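Local coordinates for carbon dioxide concentrating mechanism protein ccmL (Synechocystis sp., PDB 2QW7) that probably forms the pentameric vertices of the carboxysome shell and is thought to induce curvature in an otherwise flat hexagonal layer of CcmK subunits, at residues 4-9 with 25-30; 14-19 with 71-76. All blocks are in the same frame, centred on the assembly; numbering follows the deposited sequence.

Contact 1: residues 4-9 with 25-30; sequences AKVLGT and LLVQFL
Two neighbouring antiparallel strands meet here, and a classic beta bulge interrupts their ladder. Leu-25 forms a non-hydrogen-bonded pair with Thr-9. Its side chain crosses that of Val-6 obliquely, with CD2 4.0 Å from Val-6 CG1, and also touches Thr-9 CG2. Leu-26 faces the bulge. Its O accepts a bond from Leu-7 N at 3.0 Å, nearly along the C=O axis, and a weak one from Gly-8 N. Two N-H groups thus share one carbonyl, and the register shifts by one residue. Leu-26 N returns a bond to Gly-8 O at 3.0 Å, from above the carbonyl plane. Val-27 turns to the opposite face, where its CG1 meets Val-6 CG2 at 3.5 Å. Gln-28 and Lys-5 form a hydrogen-bonded pair. The bond from Lys-5 N to Gln-28 O is 2.9 Å long and lies in the carbonyl plane. Both methyls of Leu-7 rest on Gln-28 CB, with CD2 at 3.4 Å. An alanine in place of Leu-7 would lose these methyls and would probably loosen the packing over Gln-28 and against Thr-32 of a second subunit. Phe-29 presents its ring edge, at CD2, to Ala-4 CB. Leu-30 lays CD1 against Lys-5 CB at 3.7 Å. The pair lies between strand 54-59, which bonds to Ala-4, and strand 39-45, which bonds to Leu-25 and Val-27.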
ATOM      1  N   ALA A   4       2.382  -9.842  14.404  1.00 25.21           N
ATOM      2  CA  ALA A   4       3.509 -10.549  13.849  1.00 26.02           C
ATOM      3  C   ALA A   4       4.346 -11.201  14.933  1.00 27.67           C
ATOM      4  O   ALA A   4       4.318 -10.772  16.090  1.00 28.29           O
ATOM      5  CB  ALA A   4       4.364  -9.642  13.096  1.00 13.44           C
ATOM      6  N   LYS A   5       5.080 -12.235  14.512  1.00 27.47           N
ATOM      7  CA  LYS A   5       5.988 -13.010  15.362  1.00 28.64           C
ATOM      8  C   LYS A   5       7.442 -12.741  14.922  1.00 26.81           C
ATOM      9  O   LYS A   5       7.720 -12.670  13.706  1.00 22.93           O
ATOM     10  CB  LYS A   5       5.729 -14.530  15.226  1.00 30.66           C
ATOM     11  CG  LYS A   5       6.490 -15.419  16.181  1.00 28.20           C
ATOM     12  CD  LYS A   5       5.648 -16.668  16.498  1.00 33.33           C
ATOM     13  CE  LYS A   5       6.321 -17.714  17.398  1.00 33.24           C
ATOM     14  NZ  LYS A   5       5.270 -18.454  18.156  1.00 30.06           N
ATOM     15  N   VAL A   6       8.347 -12.597  15.895  1.00 23.90           N
ATOM     16  CA  VAL A   6       9.740 -12.381  15.551  1.00 22.66           C
ATOM     17  C   VAL A   6      10.411 -13.680  15.190  1.00 23.70           C
ATOM     18  O   VAL A   6      10.460 -14.624  15.976  1.00 23.96           O
ATOM     19  CB  VAL A   6      10.536 -11.579  16.606  1.00 20.94           C
ATOM     20  CG1 VAL A   6      11.965 -11.485  16.186  1.00 19.34           C
ATOM     21  CG2 VAL A   6       9.986 -10.132  16.738  1.00 15.18           C
ATOM     22  N   LEU A   7      10.875 -13.741  13.947  1.00 26.58           N
ATOM     23  CA  LEU A   7      11.539 -14.900  13.400  1.00 27.04           C
ATOM     24  C   LEU A   7      13.050 -14.856  13.527  1.00 28.55           C
ATOM     25  O   LEU A   7      13.704 -15.829  13.853  1.00 29.63           O
ATOM     26  CB  LEU A   7      11.171 -15.025  11.946  1.00 30.84           C
ATOM     27  CG  LEU A   7       9.971 -15.904  11.654  1.00 29.78           C
ATOM     28  CD1 LEU A   7       8.845 -15.569  12.632  1.00 32.72           C
ATOM     29  CD2 LEU A   7       9.604 -15.656  10.214  1.00 23.12           C
ATOM     30  N   GLY A   8      13.623 -13.706  13.263  1.00 29.65           N
ATOM     31  CA  GLY A   8      15.066 -13.580  13.352  1.00 29.41           C
ATOM     32  C   GLY A   8      15.590 -12.167  13.175  1.00 29.94           C
ATOM     33  O   GLY A   8      14.834 -11.190  13.263  1.00 27.96           O
ATOM     34  N   THR A   9      16.893 -12.059  12.924  1.00 30.94           N
ATOM     35  CA  THR A   9      17.503 -10.734  12.689  1.00 31.17           C
ATOM     36  C   THR A   9      18.153 -10.743  11.288  1.00 32.52           C
ATOM     37  O   THR A   9      18.474 -11.826  10.707  1.00 31.51           O
ATOM     38  CB  THR A   9      18.448 -10.163  13.859  1.00 33.62           C
ATOM     39  OG1 THR A   9      19.840 -10.383  13.610  1.00 35.26           O
ATOM     40  CG2 THR A   9      18.104 -10.695  15.267  1.00 30.91           C
ATOM     41  N   LEU A  25      14.789  -6.460  12.285  1.00 26.04           N
ATOM     42  CA  LEU A  25      14.158  -7.694  12.643  1.00 26.80           C
ATOM     43  C   LEU A  25      13.254  -8.193  11.548  1.00 24.32           C
ATOM     44  O   LEU A  25      12.505  -7.325  10.992  1.00 24.98           O
ATOM     45  CB  LEU A  25      13.320  -7.435  13.901  1.00 26.54           C
ATOM     46  CG  LEU A  25      14.079  -7.424  15.211  1.00 26.58           C
ATOM     47  CD1 LEU A  25      13.027  -7.075  16.264  1.00 22.10           C
ATOM     48  CD2 LEU A  25      14.791  -8.796  15.439  1.00 24.71           C
ATOM     49  N   LEU A  26      13.328  -9.521  11.301  1.00 22.12           N
ATOM     50  CA  LEU A  26      12.460 -10.196  10.385  1.00 22.11           C
ATOM     51  C   LEU A  26      11.243 -10.616  11.176  1.00 25.37           C
ATOM     52  O   LEU A  26      11.287 -11.482  12.023  1.00 28.68           O
ATOM     53  CB  LEU A  26      13.146 -11.430   9.814  1.00 28.95           C
ATOM     54  CG  LEU A  26      12.520 -12.510   8.898  1.00 25.05           C
ATOM     55  CD1 LEU A  26      12.125 -12.003   7.508  1.00 12.84           C
ATOM     56  CD2 LEU A  26      13.657 -13.502   8.802  1.00 25.03           C
ATOM     57  N   VAL A  27      10.102 -10.030  10.861  1.00 28.41           N
ATOM     58  CA  VAL A  27       8.852 -10.364  11.539  1.00 25.73           C
ATOM     59  C   VAL A  27       7.810 -10.899  10.601  1.00 26.90           C
ATOM     60  O   VAL A  27       7.333 -10.143   9.743  1.00 26.28           O
ATOM     61  CB  VAL A  27       8.242  -9.132  12.267  1.00 25.32           C
ATOM     62  CG1 VAL A  27       8.953  -8.999  13.562  1.00 25.55           C
ATOM     63  CG2 VAL A  27       8.236  -7.764  11.425  1.00  9.48           C
ATOM     64  N   GLN A  28       7.419 -12.166  10.802  1.00 24.91           N
ATOM     65  CA  GLN A  28       6.377 -12.844  10.006  1.00 21.72           C
ATOM     66  C   GLN A  28       4.975 -12.465  10.458  1.00 26.44           C
ATOM     67  O   GLN A  28       4.654 -12.512  11.664  1.00 28.43           O
ATOM     68  CB  GLN A  28       6.495 -14.338  10.178  1.00 26.19           C
ATOM     69  CG  GLN A  28       5.437 -15.119   9.364  1.00 24.13           C
ATOM     70  CD  GLN A  28       5.885 -16.496   9.108  1.00 22.81           C
ATOM     71  OE1 GLN A  28       6.331 -17.219  10.006  1.00 26.05           O
ATOM     72  NE2 GLN A  28       5.717 -16.918   7.880  1.00 37.28           N
ATOM     73  N   PHE A  29       4.110 -12.107   9.512  1.00 27.70           N
ATOM     74  CA  PHE A  29       2.756 -11.711   9.892  1.00 25.31           C
ATOM     75  C   PHE A  29       1.871 -12.879  10.319  1.00 30.16           C
ATOM     76  O   PHE A  29       2.038 -14.092   9.897  1.00 26.38           O
ATOM     77  CB  PHE A  29       2.063 -10.965   8.775  1.00 31.23           C
ATOM     78  CG  PHE A  29       2.612  -9.564   8.505  1.00 29.39           C
ATOM     79  CD1 PHE A  29       2.566  -9.051   7.241  1.00 25.32           C
ATOM     80  CD2 PHE A  29       3.081  -8.743   9.519  1.00 30.16           C
ATOM     81  CE1 PHE A  29       2.987  -7.705   6.992  1.00 33.32           C
ATOM     82  CE2 PHE A  29       3.570  -7.445   9.236  1.00 31.71           C
ATOM     83  CZ  PHE A  29       3.505  -6.914   7.974  1.00 21.69           C
ATOM     84  N   LEU A  30       0.952 -12.489  11.224  1.00 29.55           N
ATOM     85  CA  LEU A  30      -0.023 -13.413  11.814  1.00 27.38           C
ATOM     86  C   LEU A  30      -1.462 -13.040  11.437  1.00 29.34           C
ATOM     87  O   LEU A  30      -1.819 -11.905  11.300  1.00 25.29           O
ATOM     88  CB  LEU A  30       0.093 -13.371  13.324  1.00 26.56           C
ATOM     89  CG  LEU A  30       1.090 -14.256  14.057  1.00 23.84           C
ATOM     90  CD1 LEU A  30       2.450 -14.119  13.512  1.00 27.34           C
ATOM     91  CD2 LEU A  30       1.026 -13.894  15.497  1.00 15.90           C
TER

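Contact 2: residues 14-19 with 71-76; sequences SKTPNL and DRPLDA
Leu-19 and Pro-73 form the apolar centre of this contact, their side chains crossing obliquely. Methyl CD1 of Leu-19 reaches the proline ring at CG, 3.2 Å away, and also touches CD. Asn-18 also touches the ring, with CB 3.6 Å from Pro-73 CD. Thr-16 meets the ring tip to tip, with OG1 4.0 Å from Pro-73 CG. Pro-73 is therefore met by three residues of the turn.

The polar links run through Asn-18. Its CG is beside the backbone N (chi1 -34°), and ND2 gives a weak bond to Asp-71 O at 3.2 Å. Its own carbonyl O is met by Arg-72. That chain bends at chi2 (-147°), so CG and CD pass beside Asn-18 O, and NH1 donates to it at 3.2 Å. The donor stands well above the carbonyl plane, and the N-H...O angle is 138°, so the bond is far from straight. The positive guanidinium would probably still polarise this carbonyl.

Thr-16 packs on Val-46 and Leu-19 on Met-1, both of a second subunit. Leu-19 N bonds to Thr-16 O at 2.9 Å, closing a type I beta turn with Pro-17 and Asn-18 at its corners. Leu-74 N bonds to Arg-72 O at 2.7 Å, closing the inverse gamma turn centred on Pro-73. A beta turn packs on a gamma turn, joining the loops before strands 24-30 and 76-86 beside the subunit interface.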
ATOM      1  N   SER A  14      26.643  -3.508   4.011  1.00 30.61           N
ATOM      2  CA  SER A  14      26.638  -2.550   2.904  1.00 30.31           C
ATOM      3  C   SER A  14      25.206  -2.019   2.766  1.00 30.40           C
ATOM      4  O   SER A  14      24.326  -2.667   2.217  1.00 31.32           O
ATOM      5  CB  SER A  14      27.220  -3.155   1.623  1.00 34.34           C
ATOM      6  OG  SER A  14      28.587  -3.521   1.838  1.00 34.68           O
ATOM      7  N   LYS A  15      25.002  -0.828   3.328  1.00 28.79           N
ATOM      8  CA  LYS A  15      23.700  -0.174   3.363  1.00 29.73           C
ATOM      9  C   LYS A  15      23.780   1.348   3.444  1.00 30.31           C
ATOM     10  O   LYS A  15      24.851   1.926   3.605  1.00 29.23           O
ATOM     11  CB  LYS A  15      22.899  -0.699   4.549  1.00 29.91           C
ATOM     12  CG  LYS A  15      23.570  -0.430   5.836  1.00 27.07           C
ATOM     13  CD  LYS A  15      22.970  -1.115   7.025  1.00 29.20           C
ATOM     14  CE  LYS A  15      23.952  -0.850   8.202  1.00 31.23           C
ATOM     15  NZ  LYS A  15      23.443  -0.897   9.611  1.00 30.52           N
ATOM     16  N   THR A  16      22.623   1.994   3.364  1.00 29.94           N
ATOM     17  CA  THR A  16      22.607   3.450   3.421  1.00 30.74           C
ATOM     18  C   THR A  16      22.989   3.951   4.809  1.00 32.84           C
ATOM     19  O   THR A  16      22.692   3.331   5.819  1.00 33.42           O
ATOM     20  CB  THR A  16      21.232   4.110   3.083  1.00 22.76           C
ATOM     21  OG1 THR A  16      20.152   3.316   3.609  1.00 22.00           O
ATOM     22  CG2 THR A  16      21.096   4.308   1.622  1.00 10.15           C
ATOM     23  N   PRO A  17      23.684   5.085   4.866  1.00 35.10           N
ATOM     24  CA  PRO A  17      23.973   5.782   6.111  1.00 34.96           C
ATOM     25  C   PRO A  17      22.781   6.099   7.027  1.00 36.71           C
ATOM     26  O   PRO A  17      22.979   6.308   8.233  1.00 39.31           O
ATOM     27  CB  PRO A  17      24.504   7.095   5.616  1.00 31.63           C
ATOM     28  CG  PRO A  17      25.149   6.771   4.351  1.00 31.31           C
ATOM     29  CD  PRO A  17      24.392   5.687   3.729  1.00 31.51           C
ATOM     30  N   ASN A  18      21.579   6.175   6.454  1.00 37.26           N
ATOM     31  CA  ASN A  18      20.361   6.470   7.198  1.00 35.11           C
ATOM     32  C   ASN A  18      19.829   5.186   7.849  1.00 34.27           C
ATOM     33  O   ASN A  18      18.784   5.204   8.486  1.00 36.90           O
ATOM     34  CB  ASN A  18      19.231   6.982   6.277  1.00 37.21           C
ATOM     35  CG  ASN A  18      19.703   7.842   5.084  1.00 42.90           C
ATOM     36  OD1 ASN A  18      20.405   7.370   4.177  1.00 45.26           O
ATOM     37  ND2 ASN A  18      19.226   9.094   5.036  1.00 46.56           N
ATOM     38  N   LEU A  19      20.501   4.060   7.632  1.00 31.28           N
ATOM     39  CA  LEU A  19      20.042   2.796   8.176  1.00 29.68           C
ATOM     40  C   LEU A  19      21.029   2.302   9.198  1.00 32.57           C
ATOM     41  O   LEU A  19      20.931   1.171   9.678  1.00 33.61           O
ATOM     42  CB  LEU A  19      19.920   1.784   7.042  1.00 26.50           C
ATOM     43  CG  LEU A  19      18.620   0.968   6.947  1.00 27.23           C
ATOM     44  CD1 LEU A  19      17.393   1.873   7.241  1.00 26.72           C
ATOM     45  CD2 LEU A  19      18.521   0.253   5.582  1.00 18.98           C
ATOM     46  N   ASP A  71      13.987  10.636   8.740  1.00 35.19           N
ATOM     47  CA  ASP A  71      14.787  10.626   7.516  1.00 36.20           C
ATOM     48  C   ASP A  71      15.380   9.260   7.140  1.00 34.40           C
ATOM     49  O   ASP A  71      16.294   9.189   6.315  1.00 37.13           O
ATOM     50  CB  ASP A  71      15.904  11.687   7.589  1.00 38.56           C
ATOM     51  CG  ASP A  71      15.653  12.842   6.651  1.00 40.67           C
ATOM     52  OD1 ASP A  71      14.533  13.400   6.637  1.00 45.76           O
ATOM     53  OD2 ASP A  71      16.570  13.147   5.865  1.00 42.79           O
ATOM     54  N   ARG A  72      14.853   8.195   7.738  1.00 34.03           N
ATOM     55  CA  ARG A  72      15.354   6.836   7.486  1.00 34.11           C
ATOM     56  C   ARG A  72      14.465   6.141   6.493  1.00 30.83           C
ATOM     57  O   ARG A  72      13.270   6.335   6.521  1.00 27.91           O
ATOM     58  CB  ARG A  72      15.310   5.931   8.721  1.00 37.23           C
ATOM     59  CG  ARG A  72      16.284   6.217   9.843  1.00 42.21           C
ATOM     60  CD  ARG A  72      16.727   4.904  10.569  1.00 43.70           C
ATOM     61  NE  ARG A  72      17.301   5.091  11.916  1.00 46.16           N
ATOM     62  CZ  ARG A  72      18.360   5.852  12.219  1.00 49.86           C
ATOM     63  NH1 ARG A  72      18.988   6.590  11.308  1.00 49.34           N
ATOM     64  NH2 ARG A  72      18.783   5.918  13.478  1.00 51.28           N
ATOM     65  N   PRO A  73      15.023   5.245   5.665  1.00 31.62           N
ATOM     66  CA  PRO A  73      14.240   4.519   4.684  1.00 30.27           C
ATOM     67  C   PRO A  73      13.453   3.360   5.248  1.00 29.83           C
ATOM     68  O   PRO A  73      13.459   2.225   4.678  1.00 32.93           O
ATOM     69  CB  PRO A  73      15.322   3.935   3.779  1.00 32.33           C
ATOM     70  CG  PRO A  73      16.345   3.574   4.715  1.00 33.56           C
ATOM     71  CD  PRO A  73      16.433   4.850   5.547  1.00 34.53           C
ATOM     72  N   LEU A  74      12.763   3.664   6.340  1.00 26.37           N
ATOM     73  CA  LEU A  74      11.968   2.698   7.057  1.00 25.84           C
ATOM     74  C   LEU A  74      10.483   2.599   6.584  1.00 26.34           C
ATOM     75  O   LEU A  74       9.725   3.595   6.609  1.00 25.05           O
ATOM     76  CB  LEU A  74      12.141   2.955   8.570  1.00 17.49           C
ATOM     77  CG  LEU A  74      13.408   2.395   9.249  1.00 19.28           C
ATOM     78  CD1 LEU A  74      13.674   2.870  10.686  1.00 15.45           C
ATOM     79  CD2 LEU A  74      13.274   0.831   9.323  1.00 24.81           C
ATOM     80  N   ASP A  75      10.185   1.383   6.099  1.00 29.32           N
ATOM     81  CA  ASP A  75       8.914   0.866   5.615  1.00 27.71           C
ATOM     82  C   ASP A  75       7.983   0.275   6.664  1.00 28.58           C
ATOM     83  O   ASP A  75       6.744   0.336   6.535  1.00 29.20           O
ATOM     84  CB  ASP A  75       9.243  -0.476   4.934  1.00 32.77           C
ATOM     85  CG  ASP A  75       9.341  -0.398   3.482  1.00 36.59           C
ATOM     86  OD1 ASP A  75       9.948   0.548   2.951  1.00 50.59           O
ATOM     87  OD2 ASP A  75       8.811  -1.311   2.855  1.00 33.20           O
ATOM     88  N   ALA A  76       8.631  -0.421   7.606  1.00 27.66           N
ATOM     89  CA  ALA A  76       8.032  -1.246   8.635  1.00 24.57           C
ATOM     90  C   ALA A  76       8.816  -1.139   9.921  1.00 27.53           C
ATOM     91  O   ALA A  76      10.020  -1.359   9.926  1.00 28.00           O
ATOM     92  CB  ALA A  76       7.964  -2.716   8.203  1.00 27.25           C
TER

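Overall arrangement
Contact 1 lies near the middle of the chain, its centre about 6 Å from the chain centre. Contact 2 lies toward the periphery, about 16 Å out. The two centres are about 19 Å apart. The nearest atoms come within about 6 Å, without touching. Residues 14-19 lie between the two strands of contact 1 in sequence, and 71-76 follow both, so the segments alternate. Strand 39-45 relates them further: it borders residues 25-30 and bonds to Ala-76 at the end of 71-76. Both contacts touch the second subunit: Thr-9 and, from 14-19, Ser-14 and Lys-15 pair with strands there, so the sheet continues across the interface. Core and loops thus both take part in the homopentamer.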